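Long-range contacts in Ras GTPase-activating-like protein IQGAP3 (Homo sapiens, PDB 3ISU), which probably serves as a calmodulin-binding signalling scaffold of the IQGAP family, represented here by its C-terminal RGC domain: residues Ser24-Ala29 and Asn51-Ile56; Phe65-Lys70 and Phe79-Gln84; Lys35-Glu40 and Asn108-Leu113. All blocks are in the same frame, centred on the assembly; numbering follows the deposited sequence.

Contact 1 of 3, residues Ser24-Ala29 and Asn51-Ile56; sequences SLHYTA and NVIFDI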
# COMPACT_ATOMS: atom_id res chain seq x y z
N SER A 24 10.19 0.11 -7.99
CA SER A 24 9.33 -0.50 -6.98
C SER A 24 9.45 0.16 -5.61
O SER A 24 10.30 1.02 -5.37
CB SER A 24 9.60 -2.00 -6.86
OG SER A 24 10.80 -2.25 -6.15
N LEU A 25 8.53 -0.22 -4.73
CA LEU A 25 8.53 0.17 -3.35
C LEU A 25 8.40 -1.11 -2.54
O LEU A 25 7.54 -1.93 -2.82
CB LEU A 25 7.36 1.08 -3.04
CG LEU A 25 7.35 2.45 -3.71
CD1 LEU A 25 6.11 3.22 -3.21
CD2 LEU A 25 8.68 3.19 -3.44
N HIS A 26 9.30 -1.27 -1.59
CA HIS A 26 9.32 -2.37 -0.67
C HIS A 26 9.34 -1.77 0.74
O HIS A 26 10.33 -1.12 1.13
CB HIS A 26 10.56 -3.22 -0.97
CG HIS A 26 10.80 -4.35 -0.02
ND1 HIS A 26 10.35 -5.63 -0.26
CD2 HIS A 26 11.50 -4.41 1.14
CE1 HIS A 26 10.74 -6.42 0.72
NE2 HIS A 26 11.43 -5.70 1.59
N TYR A 27 8.26 -1.95 1.51
CA TYR A 27 8.18 -1.37 2.85
C TYR A 27 7.54 -2.34 3.81
O TYR A 27 6.57 -3.01 3.45
CB TYR A 27 7.33 -0.09 2.88
CG TYR A 27 8.00 1.11 2.22
CD1 TYR A 27 9.14 1.65 2.78
CD2 TYR A 27 7.51 1.67 1.05
CE1 TYR A 27 9.80 2.75 2.20
CE2 TYR A 27 8.16 2.81 0.46
CZ TYR A 27 9.29 3.34 1.06
OH TYR A 27 9.98 4.45 0.51
N THR A 28 8.00 -2.35 5.05
CA THR A 28 7.29 -3.10 6.08
C THR A 28 6.11 -2.26 6.54
O THR A 28 6.08 -1.04 6.35
CB THR A 28 8.19 -3.42 7.29
OG1 THR A 28 8.46 -2.22 8.02
CG2 THR A 28 9.52 -4.12 6.84
N ALA A 29 5.15 -2.90 7.20
CA ALA A 29 4.08 -2.21 7.87
C ALA A 29 4.60 -1.17 8.85
O ALA A 29 4.02 -0.13 9.02
CB ALA A 29 3.14 -3.25 8.60
N ASN A 51 7.14 -7.50 10.50
CA ASN A 51 7.06 -8.75 9.78
C ASN A 51 5.86 -8.79 8.85
O ASN A 51 5.36 -9.86 8.50
CB ASN A 51 6.94 -9.91 10.80
CG ASN A 51 8.13 -9.96 11.74
OD1 ASN A 51 7.97 -9.84 12.97
ND2 ASN A 51 9.32 -10.11 11.18
N VAL A 52 5.41 -7.62 8.41
CA VAL A 52 4.40 -7.55 7.36
C VAL A 52 5.10 -6.74 6.28
O VAL A 52 5.55 -5.63 6.57
CB VAL A 52 3.14 -6.82 7.83
CG1 VAL A 52 2.20 -6.52 6.67
CG2 VAL A 52 2.40 -7.62 8.90
N ILE A 53 5.18 -7.26 5.07
CA ILE A 53 5.96 -6.62 4.02
C ILE A 53 5.08 -6.36 2.82
O ILE A 53 4.36 -7.28 2.34
CB ILE A 53 7.18 -7.50 3.62
CG1 ILE A 53 8.13 -7.63 4.82
CG2 ILE A 53 7.92 -6.90 2.42
CD1 ILE A 53 7.95 -8.93 5.60
N PHE A 54 5.12 -5.10 2.35
CA PHE A 54 4.42 -4.67 1.13
C PHE A 54 5.37 -4.40 -0.01
O PHE A 54 6.41 -3.78 0.22
CB PHE A 54 3.66 -3.39 1.42
CG PHE A 54 2.59 -3.56 2.43
CD1 PHE A 54 1.34 -4.06 2.05
CD2 PHE A 54 2.82 -3.24 3.75
CE1 PHE A 54 0.35 -4.22 2.97
CE2 PHE A 54 1.83 -3.43 4.70
CZ PHE A 54 0.60 -3.94 4.30
N ASP A 55 5.04 -4.84 -1.22
CA ASP A 55 5.81 -4.54 -2.40
C ASP A 55 4.84 -3.98 -3.42
O ASP A 55 3.87 -4.67 -3.77
CB ASP A 55 6.46 -5.78 -3.01
CG ASP A 55 7.68 -6.26 -2.19
OD1 ASP A 55 8.75 -5.59 -2.24
OD2 ASP A 55 7.54 -7.30 -1.50
N ILE A 56 5.13 -2.79 -3.92
CA ILE A 56 4.26 -2.08 -4.85
C ILE A 56 5.02 -1.82 -6.14
O ILE A 56 6.14 -1.32 -6.10
CB ILE A 56 3.73 -0.75 -4.26
CG1 ILE A 56 3.08 -0.99 -2.91
CG2 ILE A 56 2.69 -0.13 -5.19
CD1 ILE A 56 2.14 0.19 -2.46
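His26 and Asp55 lie side by side on one face of an antiparallel strand pair, strand 25-28 forming an edge of the four-stranded sheet of the RGC domain beside strand 52-58. Leu25 with Ile56, and Tyr27 with Phe54, are hydrogen-bonded pairs whose N-H and C=O groups are all used; Tyr27 O accepts a hydrogen bond from Phe54 N at 2.8 Å. A fifth bond, Ala29 N to Val52 O at 2.8 Å, carries the ladder to the first turn of helix 29-35. In the non-hydrogen-bonded pairs, Ile53 and Asp55 direct their backbone groups to the next strand, bonding to Lys70 and Asn68. Thr28, at the N-cap, gives its backbone N to Gln31 OE1, while its OG1 caps a backbone N of the helix. Beneath the ladder, Ala29 CB packs on Val52 CB at 3.7 Å and the Phe54 ring turns its edge to Ala29 CA.

On the His26 face, CG stands anti to the backbone N (chi1 175°), which swings the imidazole alongside the carboxylate. The bond between them is short, His26 ND1 to Asp55 OD1 2.5 Å; it lies in the ring plane and meets the oxygen on its syn side, 23° out of the carboxylate plane. Replacing Asp55 by an alanine would probably leave ND1 without this acceptor and the ring less firmly held in rotation. On the same face, Ile53 CG2 lies 3.3 Å from His26 CE1.

Contact 2 of 3, residues Phe65-Lys70 and Phe79-Gln84; sequences FEVNAK and FQLHYQ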
# COMPACT_ATOMS: atom_id res chain seq x y z
N PHE A 65 -1.38 0.13 -9.95
CA PHE A 65 -0.25 -0.38 -9.18
C PHE A 65 -0.62 -1.74 -8.61
O PHE A 65 -1.77 -1.95 -8.22
CB PHE A 65 0.10 0.53 -8.03
CG PHE A 65 0.46 1.89 -8.48
CD1 PHE A 65 1.76 2.22 -8.77
CD2 PHE A 65 -0.52 2.84 -8.67
CE1 PHE A 65 2.10 3.50 -9.20
CE2 PHE A 65 -0.18 4.14 -9.10
CZ PHE A 65 1.11 4.46 -9.38
N GLU A 66 0.33 -2.65 -8.67
CA GLU A 66 0.12 -4.00 -8.19
C GLU A 66 0.72 -4.04 -6.80
O GLU A 66 1.87 -3.63 -6.61
CB GLU A 66 0.81 -4.96 -9.14
CG GLU A 66 0.57 -6.40 -8.82
CD GLU A 66 0.97 -7.29 -10.00
OE1 GLU A 66 0.14 -7.40 -10.94
OE2 GLU A 66 2.11 -7.81 -9.99
N VAL A 67 -0.09 -4.44 -5.83
CA VAL A 67 0.35 -4.53 -4.44
C VAL A 67 0.44 -6.00 -4.08
O VAL A 67 -0.53 -6.74 -4.24
CB VAL A 67 -0.60 -3.82 -3.46
CG1 VAL A 67 -0.00 -3.81 -2.05
CG2 VAL A 67 -0.85 -2.38 -3.91
N ASN A 68 1.62 -6.40 -3.66
CA ASN A 68 1.85 -7.72 -3.15
C ASN A 68 2.16 -7.50 -1.69
O ASN A 68 2.55 -6.37 -1.27
CB ASN A 68 3.03 -8.35 -3.90
CG ASN A 68 2.61 -8.94 -5.20
OD1 ASN A 68 1.94 -9.98 -5.22
ND2 ASN A 68 2.98 -8.29 -6.30
N ALA A 69 1.94 -8.54 -0.88
CA ALA A 69 2.23 -8.46 0.52
C ALA A 69 2.51 -9.85 1.07
O ALA A 69 2.04 -10.87 0.51
CB ALA A 69 1.11 -7.81 1.29
N LYS A 70 3.26 -9.86 2.17
CA LYS A 70 3.55 -11.11 2.90
C LYS A 70 3.31 -10.76 4.33
O LYS A 70 3.95 -9.84 4.86
CB LYS A 70 5.00 -11.56 2.62
CG LYS A 70 5.34 -12.95 3.19
N PHE A 79 -3.30 -7.67 -5.41
CA PHE A 79 -4.43 -6.89 -5.93
C PHE A 79 -3.95 -5.54 -6.49
O PHE A 79 -2.77 -5.19 -6.39
CB PHE A 79 -5.45 -6.67 -4.85
CG PHE A 79 -5.03 -5.66 -3.89
CD1 PHE A 79 -5.47 -4.35 -4.03
CD2 PHE A 79 -4.17 -5.98 -2.88
CE1 PHE A 79 -5.07 -3.40 -3.17
CE2 PHE A 79 -3.77 -5.02 -2.01
CZ PHE A 79 -4.21 -3.73 -2.15
N GLN A 80 -4.90 -4.81 -7.05
CA GLN A 80 -4.61 -3.71 -7.94
C GLN A 80 -5.16 -2.43 -7.34
O GLN A 80 -6.34 -2.40 -6.93
CB GLN A 80 -5.22 -3.99 -9.30
CG GLN A 80 -4.80 -5.30 -9.99
CD GLN A 80 -3.30 -5.49 -10.18
OE1 GLN A 80 -2.57 -4.58 -10.61
NE2 GLN A 80 -2.82 -6.71 -9.88
N LEU A 81 -4.28 -1.43 -7.18
CA LEU A 81 -4.65 -0.09 -6.71
C LEU A 81 -4.72 0.77 -7.98
O LEU A 81 -3.83 0.70 -8.81
CB LEU A 81 -3.59 0.52 -5.79
CG LEU A 81 -3.47 0.37 -4.27
CD1 LEU A 81 -2.25 1.15 -3.83
CD2 LEU A 81 -4.72 0.95 -3.58
N HIS A 82 -5.77 1.58 -8.10
CA HIS A 82 -5.89 2.53 -9.18
C HIS A 82 -5.83 3.94 -8.61
O HIS A 82 -6.58 4.30 -7.69
CB HIS A 82 -7.18 2.28 -9.94
CG HIS A 82 -7.19 0.98 -10.67
ND1 HIS A 82 -6.71 0.85 -11.95
CD2 HIS A 82 -7.60 -0.26 -10.29
CE1 HIS A 82 -6.87 -0.40 -12.35
NE2 HIS A 82 -7.38 -1.10 -11.35
N TYR A 83 -4.93 4.73 -9.15
CA TYR A 83 -4.73 6.07 -8.67
C TYR A 83 -6.05 6.85 -8.73
O TYR A 83 -6.38 7.59 -7.79
CB TYR A 83 -3.67 6.73 -9.52
CG TYR A 83 -3.09 7.96 -8.92
CD1 TYR A 83 -2.04 7.91 -8.01
CD2 TYR A 83 -3.66 9.20 -9.19
CE1 TYR A 83 -1.51 9.07 -7.47
CE2 TYR A 83 -3.17 10.31 -8.64
CZ TYR A 83 -2.09 10.26 -7.81
OH TYR A 83 -1.65 11.46 -7.32
N GLN A 84 -6.84 6.64 -9.78
CA GLN A 84 -8.10 7.39 -9.95
C GLN A 84 -9.12 7.04 -8.86
O GLN A 84 -9.87 7.91 -8.38
CB GLN A 84 -8.70 7.18 -11.32
CG GLN A 84 -9.99 8.03 -11.57
CD GLN A 84 -9.80 9.55 -11.51
OE1 GLN A 84 -8.72 10.10 -11.84
NE2 GLN A 84 -10.86 10.26 -11.04
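Glu66 and Gln80 run side by side on one face of the strand pair, and the glutamate can be traced outward atom by atom. Its CB meets the amide oxygen, Gln80 OE1, at 3.7 Å. CG, anti to the backbone N (chi1 -175°), moves on to the amide nitrogen, lying 3.6 Å from Gln80 NE2. CD passes the same nitrogen, and at the tip Glu66 OE1 accepts a hydrogen bond from Gln80 NE2 at 3.2 Å. The glutamine reaches it by bending at chi2 (-56°), whereas the glutamate stays extended. The donor arrives on the anti side of the oxygen, near the plane of its own amide, with carboxylate and amide planes almost perpendicular (83°). A weak, long ion pair with Arg78 NE also reaches OE1.

These residues form a non-hydrogen-bonded pair of the beta hairpin made by strands 64-71 and 74-82. On either side of them the backbone closes paired bonds, Phe65 with Leu81 and Val67 with Phe79; Val67 N points almost straight at Phe79 O, 2.8 Å away. The other face is apolar. Val67 CB lies 3.7 Å from Phe79 CE2, and Val67 CG2 meets Leu81 CD1 at 3.8 Å. Phe79 also packs edge-to-face with Phe100, and Phe65 meets the ring of Phe118 in helix 107-119. Farther along, Phe65 CE2 approaches Tyr83 CD1 at 4.3 Å, while the Tyr83 hydroxyl hydrogen-bonds Asn115 OD1.

Contact 3 of 3, residues Lys35-Glu40 and Asn108-Leu113; sequences KGVLVE and NLLIFL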
# COMPACT_ATOMS: atom_id res chain seq x y z
N LYS A 35 5.57 6.44 8.30
CA LYS A 35 5.31 7.43 7.25
C LYS A 35 3.88 7.99 7.32
O LYS A 35 3.56 8.98 6.67
CB LYS A 35 5.58 6.81 5.88
CG LYS A 35 7.06 6.53 5.62
CD LYS A 35 7.27 5.74 4.33
CE LYS A 35 8.75 5.34 4.19
NZ LYS A 35 9.66 6.50 4.01
N GLY A 36 3.02 7.39 8.12
CA GLY A 36 1.65 7.85 8.22
C GLY A 36 0.75 7.26 7.16
O GLY A 36 -0.45 7.53 7.17
N VAL A 37 1.30 6.40 6.30
CA VAL A 37 0.55 5.67 5.28
C VAL A 37 -0.30 4.57 5.88
O VAL A 37 -1.46 4.42 5.50
CB VAL A 37 1.49 5.09 4.17
CG1 VAL A 37 0.72 4.23 3.16
CG2 VAL A 37 2.24 6.22 3.44
N LEU A 38 0.23 3.80 6.83
CA LEU A 38 -0.54 2.76 7.50
C LEU A 38 -1.13 3.33 8.76
O LEU A 38 -0.45 4.06 9.46
CB LEU A 38 0.33 1.56 7.86
CG LEU A 38 -0.39 0.36 8.47
CD1 LEU A 38 -1.43 -0.25 7.55
CD2 LEU A 38 0.65 -0.72 8.88
N VAL A 39 -2.41 3.02 9.00
CA VAL A 39 -3.15 3.52 10.18
C VAL A 39 -3.27 2.44 11.23
O VAL A 39 -3.00 2.68 12.43
CB VAL A 39 -4.57 4.01 9.75
CG1 VAL A 39 -5.45 4.29 10.97
CG2 VAL A 39 -4.41 5.24 8.88
N GLU A 40 -3.65 1.25 10.78
CA GLU A 40 -3.85 0.09 11.65
C GLU A 40 -3.90 -1.19 10.86
O GLU A 40 -4.18 -1.20 9.65
CB GLU A 40 -5.15 0.20 12.47
CG GLU A 40 -6.41 -0.06 11.72
CD GLU A 40 -7.69 -0.12 12.64
OE1 GLU A 40 -7.75 0.65 13.61
OE2 GLU A 40 -8.62 -0.94 12.36
N ASN A 108 -4.71 10.11 1.77
CA ASN A 108 -3.86 11.22 1.38
C ASN A 108 -2.39 10.84 1.34
O ASN A 108 -1.67 11.22 0.41
CB ASN A 108 -4.04 12.41 2.34
CG ASN A 108 -5.38 13.12 2.15
OD1 ASN A 108 -6.00 12.96 1.11
ND2 ASN A 108 -5.81 13.91 3.14
N LEU A 109 -1.93 10.12 2.36
CA LEU A 109 -0.52 9.81 2.44
C LEU A 109 -0.10 8.67 1.49
O LEU A 109 1.06 8.66 1.00
CB LEU A 109 -0.08 9.61 3.89
CG LEU A 109 -0.00 10.95 4.66
CD1 LEU A 109 0.15 10.65 6.15
CD2 LEU A 109 1.10 11.84 4.15
N LEU A 110 -1.04 7.80 1.15
CA LEU A 110 -0.81 6.81 0.08
C LEU A 110 -0.66 7.50 -1.25
O LEU A 110 0.28 7.22 -1.98
CB LEU A 110 -1.88 5.75 0.04
CG LEU A 110 -1.77 4.62 -1.01
CD1 LEU A 110 -0.38 3.90 -0.88
CD2 LEU A 110 -2.99 3.69 -0.84
N ILE A 111 -1.56 8.44 -1.55
CA ILE A 111 -1.42 9.22 -2.79
C ILE A 111 -0.04 9.90 -2.85
O ILE A 111 0.64 9.87 -3.91
CB ILE A 111 -2.56 10.26 -2.93
CG1 ILE A 111 -3.86 9.53 -3.23
CG2 ILE A 111 -2.21 11.29 -4.02
CD1 ILE A 111 -5.14 10.43 -3.11
N PHE A 112 0.36 10.53 -1.75
CA PHE A 112 1.66 11.19 -1.67
C PHE A 112 2.81 10.22 -1.89
O PHE A 112 3.68 10.48 -2.70
CB PHE A 112 1.78 11.88 -0.35
CG PHE A 112 3.09 12.60 -0.15
CD1 PHE A 112 3.44 13.65 -0.97
CD2 PHE A 112 3.94 12.25 0.88
CE1 PHE A 112 4.65 14.34 -0.77
CE2 PHE A 112 5.14 12.92 1.09
CZ PHE A 112 5.49 13.96 0.26
N LEU A 113 2.78 9.07 -1.25
CA LEU A 113 3.83 8.06 -1.48
C LEU A 113 3.91 7.55 -2.93
O LEU A 113 5.01 7.51 -3.51
CB LEU A 113 3.63 6.87 -0.55
CG LEU A 113 4.75 5.82 -0.48
CD1 LEU A 113 6.02 6.37 0.18
CD2 LEU A 113 4.21 4.59 0.32
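Val37 packs against Leu109 and Leu113, one turn apart on helix 107-119, just after the Schellman motif that ends helix 29-35 at Gly36. No hydrogen bond crosses this contact; it is a hydrophobic meeting of a turn with a helix flank. The two methyls of Val37 divide the work. CG2 comes within 4.1 Å of Leu109 CB and 4.0 Å of Leu113 CD2, so it spans the turn between these residues. CG1, anti to the backbone N (chi1 176°), reaches the next residue of the helix, meeting Leu110 CD1 at 4.2 Å.

Leu109 reaches back over the turn. Its CD1 lies 3.3 Å from Gly36 O and also near the carbonyl of Lys35. The positive phi of Gly36 (86°) suits a residue without a side chain, and a CB there would both collide with Leu109 CD1 and press on the oxygen of Lys35. Leu113 closes the other end: besides Val37 it takes the aliphatic CD of Lys35 at its CD1, and it also touches Leu32 of helix 29-35 and Leu25 of strand 25-28. Beyond Val37, the chain enters strand 38-41, where Val39 and Glu40 both face Lys104 in a classic beta bulge. Val37 CG2 also lies 3.6 Å from Leu109 O, a carbonyl already engaged within its own helix by Leu113 N at 2.9 Å.

In the fold
Contacts 1 and 2 belong to one sheet of order 25-28, 52-58, 64-71, 74-82, their centres about 12 Å apart. The neighbouring inner strands 52-58 and 64-71 join them, with Phe54 CD1 packed on Ala69 CB. Along the chain contact 1 closes before contact 2 opens. Contact 3, centred about 13 Å from contact 1 and 14 Å from contact 2, joins helix 107-119 to the start of a second, three-stranded sheet at its outermost strand 38-41; its segments alternate with those of contact 1 and enclose contact 2. Tyr27 CE2 meets Leu113 CD1, and Leu81 meets Leu110, so the C-terminal helix lies against the first sheet at both outer strands and ties early and late parts of this small domain together.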